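Local coordinates for phosphate-binding protein pstS 2 (Streptococcus pneumoniae, PDB 4H1X), which probably serves as the solute-binding subunit of the PstSACB ABC transporter, capturing phosphate outside the membrane for import into the cell, at residues A[106-111]-A[120-125]; A[112-117]-A[205-210]; A[164-169]-A[225-230]; A[195-200]-A[220-225]. All blocks are in the same frame, centred on the assembly; numbering follows the deposited sequence.

Contact 1: residues A[106-111]-A[120-125]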
# COMPACT_ATOMS: atom_id res chain seq x y z
N PHE A 106 2.69 4.03 -3.79
CA PHE A 106 3.33 2.92 -4.49
C PHE A 106 4.19 3.57 -5.55
O PHE A 106 3.68 4.09 -6.55
CB PHE A 106 2.34 1.93 -5.09
CG PHE A 106 1.64 0.97 -4.16
CD1 PHE A 106 1.85 1.02 -2.78
CD2 PHE A 106 0.84 -0.05 -4.66
CE1 PHE A 106 1.25 0.09 -1.92
CE2 PHE A 106 0.23 -0.98 -3.80
CZ PHE A 106 0.43 -0.89 -2.44
N ASN A 107 5.48 3.70 -5.23
CA ASN A 107 6.45 4.31 -6.12
C ASN A 107 7.16 3.27 -6.97
O ASN A 107 7.50 2.18 -6.49
CB ASN A 107 7.51 5.06 -5.30
CG ASN A 107 7.01 6.36 -4.73
OD1 ASN A 107 6.32 7.13 -5.41
ND2 ASN A 107 7.32 6.62 -3.49
N ILE A 108 7.45 3.68 -8.19
CA ILE A 108 8.37 3.01 -9.11
C ILE A 108 9.59 3.94 -9.19
O ILE A 108 9.45 5.17 -9.06
CB ILE A 108 7.77 2.68 -10.49
CG1 ILE A 108 7.27 3.96 -11.23
CG2 ILE A 108 6.70 1.60 -10.36
CD1 ILE A 108 6.97 3.81 -12.66
N VAL A 109 10.78 3.35 -9.29
CA VAL A 109 12.01 4.12 -9.33
C VAL A 109 12.84 3.62 -10.50
O VAL A 109 12.78 2.43 -10.82
CB VAL A 109 12.83 4.08 -8.00
CG1 VAL A 109 11.98 4.53 -6.81
CG2 VAL A 109 13.40 2.70 -7.73
N TRP A 110 13.60 4.51 -11.12
CA TRP A 110 14.49 4.16 -12.22
C TRP A 110 15.68 5.12 -12.24
O TRP A 110 15.64 6.16 -11.56
CB TRP A 110 13.74 4.16 -13.57
CG TRP A 110 13.25 5.51 -14.00
CD1 TRP A 110 13.91 6.42 -14.77
CD2 TRP A 110 11.94 6.04 -13.78
NE1 TRP A 110 13.09 7.49 -15.04
CE2 TRP A 110 11.87 7.28 -14.46
CE3 TRP A 110 10.81 5.58 -13.08
CZ2 TRP A 110 10.72 8.08 -14.43
CZ3 TRP A 110 9.68 6.37 -13.05
CH2 TRP A 110 9.64 7.61 -13.71
N SER A 111 16.70 4.79 -13.04
CA SER A 111 17.88 5.64 -13.17
C SER A 111 18.08 5.95 -14.64
O SER A 111 17.25 5.57 -15.49
CB SER A 111 19.09 4.90 -12.62
OG SER A 111 19.39 3.81 -13.49
N ASP A 120 9.23 2.51 -22.42
CA ASP A 120 7.94 2.24 -23.08
C ASP A 120 6.94 1.67 -22.06
O ASP A 120 5.76 2.03 -22.07
CB ASP A 120 8.12 1.28 -24.26
CG ASP A 120 6.85 1.13 -25.07
OD1 ASP A 120 6.45 2.11 -25.73
OD2 ASP A 120 6.18 0.09 -24.93
N PHE A 121 7.42 0.80 -21.16
CA PHE A 121 6.57 0.23 -20.10
C PHE A 121 6.08 1.36 -19.15
O PHE A 121 4.89 1.39 -18.81
CB PHE A 121 7.32 -0.86 -19.33
CG PHE A 121 6.50 -1.56 -18.26
CD1 PHE A 121 5.20 -1.99 -18.52
CD2 PHE A 121 7.02 -1.78 -17.00
CE1 PHE A 121 4.46 -2.67 -17.54
CE2 PHE A 121 6.28 -2.46 -16.02
CZ PHE A 121 4.99 -2.87 -16.29
N ILE A 122 6.97 2.32 -18.77
CA ILE A 122 6.63 3.48 -17.93
C ILE A 122 5.54 4.31 -18.64
O ILE A 122 4.60 4.77 -18.01
CB ILE A 122 7.89 4.36 -17.60
CG1 ILE A 122 8.95 3.61 -16.76
CG2 ILE A 122 7.54 5.73 -16.99
CD1 ILE A 122 8.50 2.96 -15.51
N SER A 123 5.69 4.50 -19.98
CA SER A 123 4.72 5.26 -20.78
C SER A 123 3.35 4.58 -20.69
O SER A 123 2.33 5.24 -20.52
CB SER A 123 5.18 5.40 -22.23
OG SER A 123 6.39 6.13 -22.30
N PHE A 124 3.34 3.24 -20.76
CA PHE A 124 2.08 2.47 -20.63
C PHE A 124 1.47 2.70 -19.25
O PHE A 124 0.28 2.94 -19.14
CB PHE A 124 2.35 0.97 -20.84
CG PHE A 124 1.09 0.16 -20.62
CD1 PHE A 124 0.10 0.11 -21.61
CD2 PHE A 124 0.83 -0.44 -19.39
CE1 PHE A 124 -1.08 -0.61 -21.40
CE2 PHE A 124 -0.38 -1.11 -19.17
CZ PHE A 124 -1.33 -1.19 -20.18
N ILE A 125 2.28 2.62 -18.20
CA ILE A 125 1.80 2.83 -16.83
C ILE A 125 1.19 4.25 -16.68
O ILE A 125 0.17 4.42 -16.00
CB ILE A 125 2.93 2.61 -15.82
CG1 ILE A 125 3.36 1.11 -15.77
CG2 ILE A 125 2.50 3.10 -14.40
CD1 ILE A 125 4.70 0.85 -14.93
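Ile-108 and Ile-122 bring their delta-methyls together where helix 116-126 packs on one face of the large mixed sheet, in a lobe of the periplasmic-binding-protein fold. Their CD1 atoms are modelled 3.3 Å apart, closer than two methyls normally come; since Ile-122 was built in two conformers, that closeness is doubtful as a sign of strain. The two side chains lie alongside each other, pointing opposite ways. Ile-108 gets across with CG1 flanked by its own N and C (chi1 59°), while the extended chi2 carries CD1 out toward the helix. That same methyl also comes within 4.4 Å of Ile-125 CD1, one helical turn beyond Ile-122.

Trp-110, two residues further along the strand, adds its ring to the patch. Its CE3 is 4.3 Å from Ile-122 CD1, a methyl that meets the ring obliquely, and CG1 of its own strand neighbour Ile-108 sits in the ring plane at the edge.

The axes of 106-110 and 120-125 run nearly antiparallel, at 157°, and are 11.6 Å apart at closest. Ile-108 and Ile-122 bridge that gap with their delta-methyls, and no hydrogen bond crosses it. Backbone bonds from Ile-108 to Asp-225 and from Val-109 to Gly-208 hold the strand between its two neighbours. Met-170 and Ile-207 extend the apolar layer around Ile-108. On the helix, Ile-125 N bonds Phe-121 O at 2.9 Å, and Ile-125 CD1 rests 3.8 Å above the plane of the Phe-121 ring, offset toward its rim.

Contact 2: residues A[112-117]-A[205-210]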
# COMPACT_ATOMS: atom_id res chain seq x y z
N SER A 112 19.22 6.59 -14.95
CA SER A 112 19.63 6.90 -16.30
C SER A 112 19.87 5.59 -17.09
O SER A 112 19.93 5.62 -18.31
CB SER A 112 20.89 7.77 -16.28
OG SER A 112 21.98 7.11 -15.65
N ASN A 113 19.96 4.44 -16.38
CA ASN A 113 20.13 3.11 -17.00
C ASN A 113 18.83 2.56 -17.64
O ASN A 113 18.88 1.55 -18.36
CB ASN A 113 20.64 2.11 -15.95
CG ASN A 113 20.98 0.75 -16.53
OD1 ASN A 113 21.74 0.65 -17.50
ND2 ASN A 113 20.31 -0.28 -16.05
N LEU A 114 17.68 3.23 -17.40
CA LEU A 114 16.38 2.75 -17.89
C LEU A 114 16.37 2.60 -19.42
O LEU A 114 16.46 3.59 -20.16
CB LEU A 114 15.22 3.64 -17.42
CG LEU A 114 13.84 3.06 -17.75
CD1 LEU A 114 13.58 1.81 -16.96
CD2 LEU A 114 12.74 4.09 -17.48
N SER A 115 16.22 1.35 -19.88
CA SER A 115 16.22 0.97 -21.30
C SER A 115 15.06 1.60 -22.05
O SER A 115 14.10 2.04 -21.42
CB SER A 115 16.14 -0.56 -21.42
OG SER A 115 14.91 -1.07 -20.93
N LYS A 116 15.14 1.64 -23.40
CA LYS A 116 14.03 2.10 -24.24
C LYS A 116 12.76 1.28 -23.91
O LYS A 116 11.66 1.84 -23.81
CB LYS A 116 14.42 1.92 -25.72
CG LYS A 116 13.49 2.61 -26.72
CD LYS A 116 14.05 2.45 -28.13
CE LYS A 116 13.26 3.24 -29.14
NZ LYS A 116 13.73 4.64 -29.24
N LEU A 117 12.92 -0.05 -23.73
CA LEU A 117 11.80 -0.92 -23.40
C LEU A 117 11.20 -0.51 -22.02
O LEU A 117 9.97 -0.39 -21.91
CB LEU A 117 12.23 -2.40 -23.42
CG LEU A 117 11.19 -3.43 -22.93
CD1 LEU A 117 9.93 -3.40 -23.81
CD2 LEU A 117 11.79 -4.82 -22.89
N ALA A 205 18.13 -4.52 -11.94
CA ALA A 205 16.71 -4.30 -12.19
C ALA A 205 16.58 -3.10 -13.08
O ALA A 205 17.31 -2.11 -12.89
CB ALA A 205 15.96 -4.06 -10.89
N ASP A 206 15.61 -3.13 -13.97
CA ASP A 206 15.31 -2.00 -14.82
C ASP A 206 14.49 -0.98 -14.02
O ASP A 206 14.67 0.23 -14.16
CB ASP A 206 14.58 -2.47 -16.08
CG ASP A 206 15.40 -3.49 -16.88
OD1 ASP A 206 16.51 -3.14 -17.31
OD2 ASP A 206 14.97 -4.66 -16.98
N ILE A 207 13.53 -1.48 -13.24
CA ILE A 207 12.61 -0.64 -12.47
C ILE A 207 12.51 -1.20 -11.05
O ILE A 207 12.43 -2.43 -10.88
CB ILE A 207 11.22 -0.61 -13.16
CG1 ILE A 207 11.32 -0.02 -14.61
CG2 ILE A 207 10.19 0.20 -12.36
CD1 ILE A 207 10.09 -0.34 -15.53
N GLY A 208 12.48 -0.30 -10.08
CA GLY A 208 12.32 -0.67 -8.68
C GLY A 208 10.94 -0.30 -8.18
O GLY A 208 10.34 0.65 -8.68
N MSE A 209 10.45 -1.04 -7.18
CA MSE A 209 9.15 -0.83 -6.54
C MSE A 209 9.39 -0.51 -5.08
O MSE A 209 10.04 -1.29 -4.38
CB MSE A 209 8.22 -2.05 -6.65
CG MSE A 209 8.06 -2.60 -8.05
SE MSE A 209 6.90 -4.20 -7.99
CE MSE A 209 8.06 -5.49 -7.11
N VAL A 210 8.89 0.63 -4.63
CA VAL A 210 9.11 1.18 -3.28
C VAL A 210 7.76 1.62 -2.74
O VAL A 210 7.14 2.50 -3.32
CB VAL A 210 10.15 2.35 -3.36
CG1 VAL A 210 10.36 2.99 -1.98
CG2 VAL A 210 11.49 1.86 -3.94
O HOH W 1 18.77 0.17 -13.44
O HOH W 2 16.87 -0.63 -17.85
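Leu-114 meets Asp-206 and Ile-207 where the loop leading into helix 116-126 passes the start of strand 207-210, an inner strand of the lobe's sheet. From CB, which makes no close contact across the seam, the side chain turns inward at CG. With CG anti to the backbone N (chi1 -172°), the branch is carried toward the strand although the CB bond itself points neither at it nor away. CD1 does the touching: it lies 3.4 Å from the backbone oxygen Asp-206 O and 3.7 Å from Ile-207 CG1, the leucine and isoleucine crossing at a slant. The other tip, CD2, faces Ile-122 of helix 116-126, so Leu-114 packs against helix and strand at once.

Beside this apolar patch the join is made through water. One water accepts from Asn-113 ND2 at 3.1 Å and donates to Ala-205 O at 2.8 Å. A second accepts from Ser-115 N at 2.9 Å and donates to Asp-206 OD1 at 2.6 Å. Ser-115 is the N-cap of helix 116-126, its OG bonded to Gly-118 N, while Asp-206 OD2 takes the backbone N of Ser-159 in strand 155-162. Both carboxylate oxygens are therefore engaged, one directly and one by way of water.

No hydrogen bond links the two segments directly. The chemistry is divided: methyl packing on the buried side, and two water bridges that tie a helix cap and its preceding loop to the strand entry. Both oxygens of Asp-206 accept, which is consistent with an ionised carboxylate.

Contact 3: residues A[164-169]-A[225-230]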
# COMPACT_ATOMS: atom_id res chain seq x y z
N THR A 164 6.98 -6.01 -1.77
CA THR A 164 5.97 -7.06 -1.94
C THR A 164 4.59 -6.41 -2.09
O THR A 164 3.71 -6.95 -2.77
CB THR A 164 5.98 -8.02 -0.74
OG1 THR A 164 5.66 -7.30 0.46
CG2 THR A 164 7.30 -8.77 -0.59
N SER A 165 4.39 -5.24 -1.43
CA SER A 165 3.09 -4.55 -1.47
C SER A 165 2.72 -4.07 -2.88
O SER A 165 1.54 -3.98 -3.20
CB SER A 165 3.10 -3.35 -0.53
OG SER A 165 3.22 -3.79 0.81
N VAL A 166 3.73 -3.74 -3.70
CA VAL A 166 3.46 -3.23 -5.05
C VAL A 166 3.39 -4.37 -6.08
O VAL A 166 2.88 -4.14 -7.18
CB VAL A 166 4.55 -2.20 -5.46
CG1 VAL A 166 4.17 -1.47 -6.76
CG2 VAL A 166 4.81 -1.21 -4.33
N SER A 167 3.88 -5.57 -5.73
CA SER A 167 3.96 -6.73 -6.64
C SER A 167 2.66 -7.09 -7.34
O SER A 167 2.68 -7.30 -8.56
CB SER A 167 4.49 -7.95 -5.90
OG SER A 167 5.81 -7.68 -5.45
N SER A 168 1.54 -7.21 -6.59
CA SER A 168 0.26 -7.61 -7.19
C SER A 168 -0.17 -6.62 -8.26
O SER A 168 -0.50 -7.04 -9.37
CB SER A 168 -0.84 -7.77 -6.14
OG SER A 168 -1.99 -8.28 -6.79
N LEU A 169 -0.10 -5.31 -7.95
CA LEU A 169 -0.47 -4.26 -8.89
C LEU A 169 0.47 -4.26 -10.11
O LEU A 169 -0.00 -4.12 -11.25
CB LEU A 169 -0.47 -2.88 -8.22
CG LEU A 169 -0.80 -1.71 -9.18
CD1 LEU A 169 -2.19 -1.89 -9.84
CD2 LEU A 169 -0.70 -0.38 -8.47
N ASP A 225 8.33 7.87 -8.97
CA ASP A 225 7.04 8.27 -9.49
C ASP A 225 5.94 7.45 -8.80
O ASP A 225 6.01 6.22 -8.78
CB ASP A 225 7.06 7.99 -11.00
CG ASP A 225 5.74 8.14 -11.69
OD1 ASP A 225 5.16 9.24 -11.64
OD2 ASP A 225 5.30 7.15 -12.32
N ALA A 226 4.93 8.13 -8.23
CA ALA A 226 3.84 7.39 -7.56
C ALA A 226 2.81 6.92 -8.59
O ALA A 226 2.10 7.74 -9.17
CB ALA A 226 3.18 8.26 -6.49
N ILE A 227 2.74 5.61 -8.81
CA ILE A 227 1.80 5.00 -9.77
C ILE A 227 0.44 4.77 -9.10
O ILE A 227 -0.55 4.55 -9.78
CB ILE A 227 2.36 3.69 -10.40
CG1 ILE A 227 2.56 2.57 -9.35
CG2 ILE A 227 3.61 3.98 -11.20
CD1 ILE A 227 2.76 1.10 -9.94
N ALA A 228 0.39 4.80 -7.77
CA ALA A 228 -0.85 4.60 -7.02
C ALA A 228 -0.69 5.08 -5.60
O ALA A 228 0.43 5.13 -5.08
CB ALA A 228 -1.23 3.12 -7.01
N LEU A 229 -1.83 5.38 -4.96
CA LEU A 229 -1.90 5.69 -3.54
C LEU A 229 -2.69 4.58 -2.90
O LEU A 229 -3.75 4.19 -3.41
CB LEU A 229 -2.51 7.06 -3.24
CG LEU A 229 -1.80 8.28 -3.84
CD1 LEU A 229 -2.54 9.54 -3.46
CD2 LEU A 229 -0.35 8.36 -3.38
N ASP A 230 -2.13 4.03 -1.84
CA ASP A 230 -2.77 2.93 -1.14
C ASP A 230 -3.22 3.43 0.21
O ASP A 230 -2.39 3.69 1.07
CB ASP A 230 -1.80 1.75 -1.00
CG ASP A 230 -2.35 0.58 -0.21
OD1 ASP A 230 -3.51 0.15 -0.50
OD2 ASP A 230 -1.66 0.12 0.72
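A classic beta bulge, Ile-227 and Ala-228 set opposite Phe-106 of strand 103-110, is where strand 223-236 meets the first turns of helix 164-180. The chain turns a corner here, and the bulge lets two consecutive residues point toward the helix. Leu-169 lies against both: its CD2 is 3.8 Å from Ala-228 CB and 4.0 Å from Ile-227 CD1. Ile-227 reaches that far because its outer bond is extended (chi2 165°), which sends CD1 out toward the helix.

All four touching residues are buried, near the middle of the molecule. Polar links flank the packing: Arg-104 makes a salt bridge through NE to Asp-230 OD2 and a hydrogen bond through NH1 to Ser-165 OG, so one guanidinium serves both segments. At the start of the helix, in the conformer given, Thr-164 OG1 bonds a citrate, probably from the crystallisation liquor; an anion at this helix start is consistent with a site for phosphate. Val-166 completes the apolar set more loosely, with CG1 4.3 Å from Ile-227 CD1.

Contact 4: residues A[195-200]-A[220-225]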
# COMPACT_ATOMS: atom_id res chain seq x y z
N ALA A 195 15.82 -3.41 -1.25
CA ALA A 195 16.42 -4.30 -2.25
C ALA A 195 16.11 -3.85 -3.69
O ALA A 195 16.98 -3.93 -4.55
CB ALA A 195 15.98 -5.74 -2.04
N GLY A 196 14.92 -3.29 -3.91
CA GLY A 196 14.53 -2.74 -5.21
C GLY A 196 15.38 -1.53 -5.59
O GLY A 196 15.85 -1.42 -6.73
N ILE A 197 15.56 -0.59 -4.64
CA ILE A 197 16.39 0.61 -4.88
C ILE A 197 17.83 0.17 -5.24
O ILE A 197 18.40 0.64 -6.23
CB ILE A 197 16.37 1.53 -3.62
CG1 ILE A 197 14.97 2.14 -3.45
CG2 ILE A 197 17.45 2.63 -3.72
CD1 ILE A 197 14.68 2.68 -2.06
N THR A 198 18.40 -0.74 -4.42
CA THR A 198 19.76 -1.25 -4.64
C THR A 198 19.88 -1.90 -6.04
O THR A 198 20.84 -1.62 -6.76
CB THR A 198 20.13 -2.20 -3.52
OG1 THR A 198 20.18 -1.46 -2.29
CG2 THR A 198 21.47 -2.90 -3.75
N ALA A 199 18.88 -2.72 -6.44
CA ALA A 199 18.87 -3.42 -7.72
C ALA A 199 18.90 -2.43 -8.87
O ALA A 199 19.65 -2.64 -9.83
CB ALA A 199 17.65 -4.33 -7.82
N VAL A 200 18.16 -1.31 -8.75
CA VAL A 200 18.14 -0.30 -9.82
C VAL A 200 19.54 0.36 -9.91
O VAL A 200 20.08 0.47 -11.00
CB VAL A 200 17.02 0.75 -9.62
CG1 VAL A 200 17.20 1.94 -10.56
CG2 VAL A 200 15.64 0.13 -9.83
N LYS A 220 19.19 9.64 -4.40
CA LYS A 220 20.35 10.10 -5.17
C LYS A 220 20.53 9.27 -6.44
O LYS A 220 20.58 8.04 -6.37
CB LYS A 220 21.63 10.07 -4.31
CG LYS A 220 22.68 11.09 -4.75
CD LYS A 220 23.91 11.05 -3.86
CE LYS A 220 25.03 11.92 -4.40
NZ LYS A 220 26.13 12.09 -3.41
N SER A 221 20.56 9.95 -7.60
CA SER A 221 20.73 9.38 -8.96
C SER A 221 19.44 8.74 -9.49
O SER A 221 19.45 8.22 -10.60
CB SER A 221 21.86 8.34 -9.00
OG SER A 221 21.46 7.08 -8.46
N LEU A 222 18.34 8.75 -8.71
CA LEU A 222 17.09 8.13 -9.16
C LEU A 222 15.97 9.11 -9.37
O LEU A 222 15.93 10.18 -8.75
CB LEU A 222 16.58 7.06 -8.15
CG LEU A 222 17.53 5.92 -7.79
CD1 LEU A 222 16.81 4.90 -6.91
CD2 LEU A 222 18.11 5.28 -9.03
N THR A 223 14.99 8.67 -10.18
CA THR A 223 13.70 9.33 -10.34
C THR A 223 12.67 8.39 -9.72
O THR A 223 12.80 7.17 -9.87
CB THR A 223 13.40 9.63 -11.83
OG1 THR A 223 14.47 10.41 -12.38
CG2 THR A 223 12.08 10.38 -12.02
N HIS A 224 11.73 8.92 -8.93
CA HIS A 224 10.64 8.12 -8.37
C HIS A 224 9.34 8.71 -8.85
O HIS A 224 9.26 9.92 -9.13
CB HIS A 224 10.68 8.02 -6.83
CG HIS A 224 10.37 9.30 -6.14
ND1 HIS A 224 11.37 10.20 -5.80
CD2 HIS A 224 9.18 9.80 -5.74
CE1 HIS A 224 10.76 11.20 -5.19
NE2 HIS A 224 9.44 11.01 -5.14
N ASP A 225 8.33 7.87 -8.97
CA ASP A 225 7.04 8.27 -9.49
C ASP A 225 5.94 7.45 -8.80
O ASP A 225 6.01 6.22 -8.78
CB ASP A 225 7.06 7.99 -11.00
CG ASP A 225 5.74 8.14 -11.69
OD1 ASP A 225 5.16 9.24 -11.64
OD2 ASP A 225 5.30 7.15 -12.32
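Leu-222 meets Ile-197 and Val-200 without any flat group between them: no ring or amide face takes part, and the contact is made entirely by branched aliphatic side chains. Leu-222, next to Thr-223 of strand 223-236, points at helix 193-202 and spreads its two methyls over residues one turn apart. CD1 lies 4.0 Å from Ile-197 CG2, and CD2 lies 3.8 Å from Val-200 CG1, each pair meeting at an angle. Val-200 presents that methyl because CG1 stands anti to the backbone N (chi1 168°), on a residue whose CB already faces the loop. Both distances are ordinary van der Waals separations, so nothing here is forced.

The spacing is set by the helix, where Val-200 N bonds Gly-196 O at 3.1 Å. On the other partner, Thr-223, the next residue, pairs through its backbone with Trp-110. Lys-201 and Ser-111 also touch the leucine, and Lys-201 NZ makes a weak hydrogen bond to Lys-220 O nearby. Since no hydrogen bond or ion pair crosses between the segments themselves, the join depends on the fit of Leu-222 against two buried side chains.

In the fold
Strand 103-110 runs between strands 207-210 and 223-236, and so ties the four contacts together. Contacts 1 and 2 have centres 7 Å apart and share helix 116-126; Ile-207 CD1 packs 3.7 Å from Ile-122 CD1. Contact 4, 8 Å from contact 2 between centres, lies on the opposite face of the sheet, where helix 193-202 covers Gly-208 and Val-210. Contact 3 is joined to contact 1 by the bulge pairing, including Phe-106 N to Ala-228 O at 2.8 Å. Its centre lies about 6 Å from the centre of the chain and it borders the citrate, whereas the centres of contacts 1, 2 and 4 lie 17 to 21 Å out.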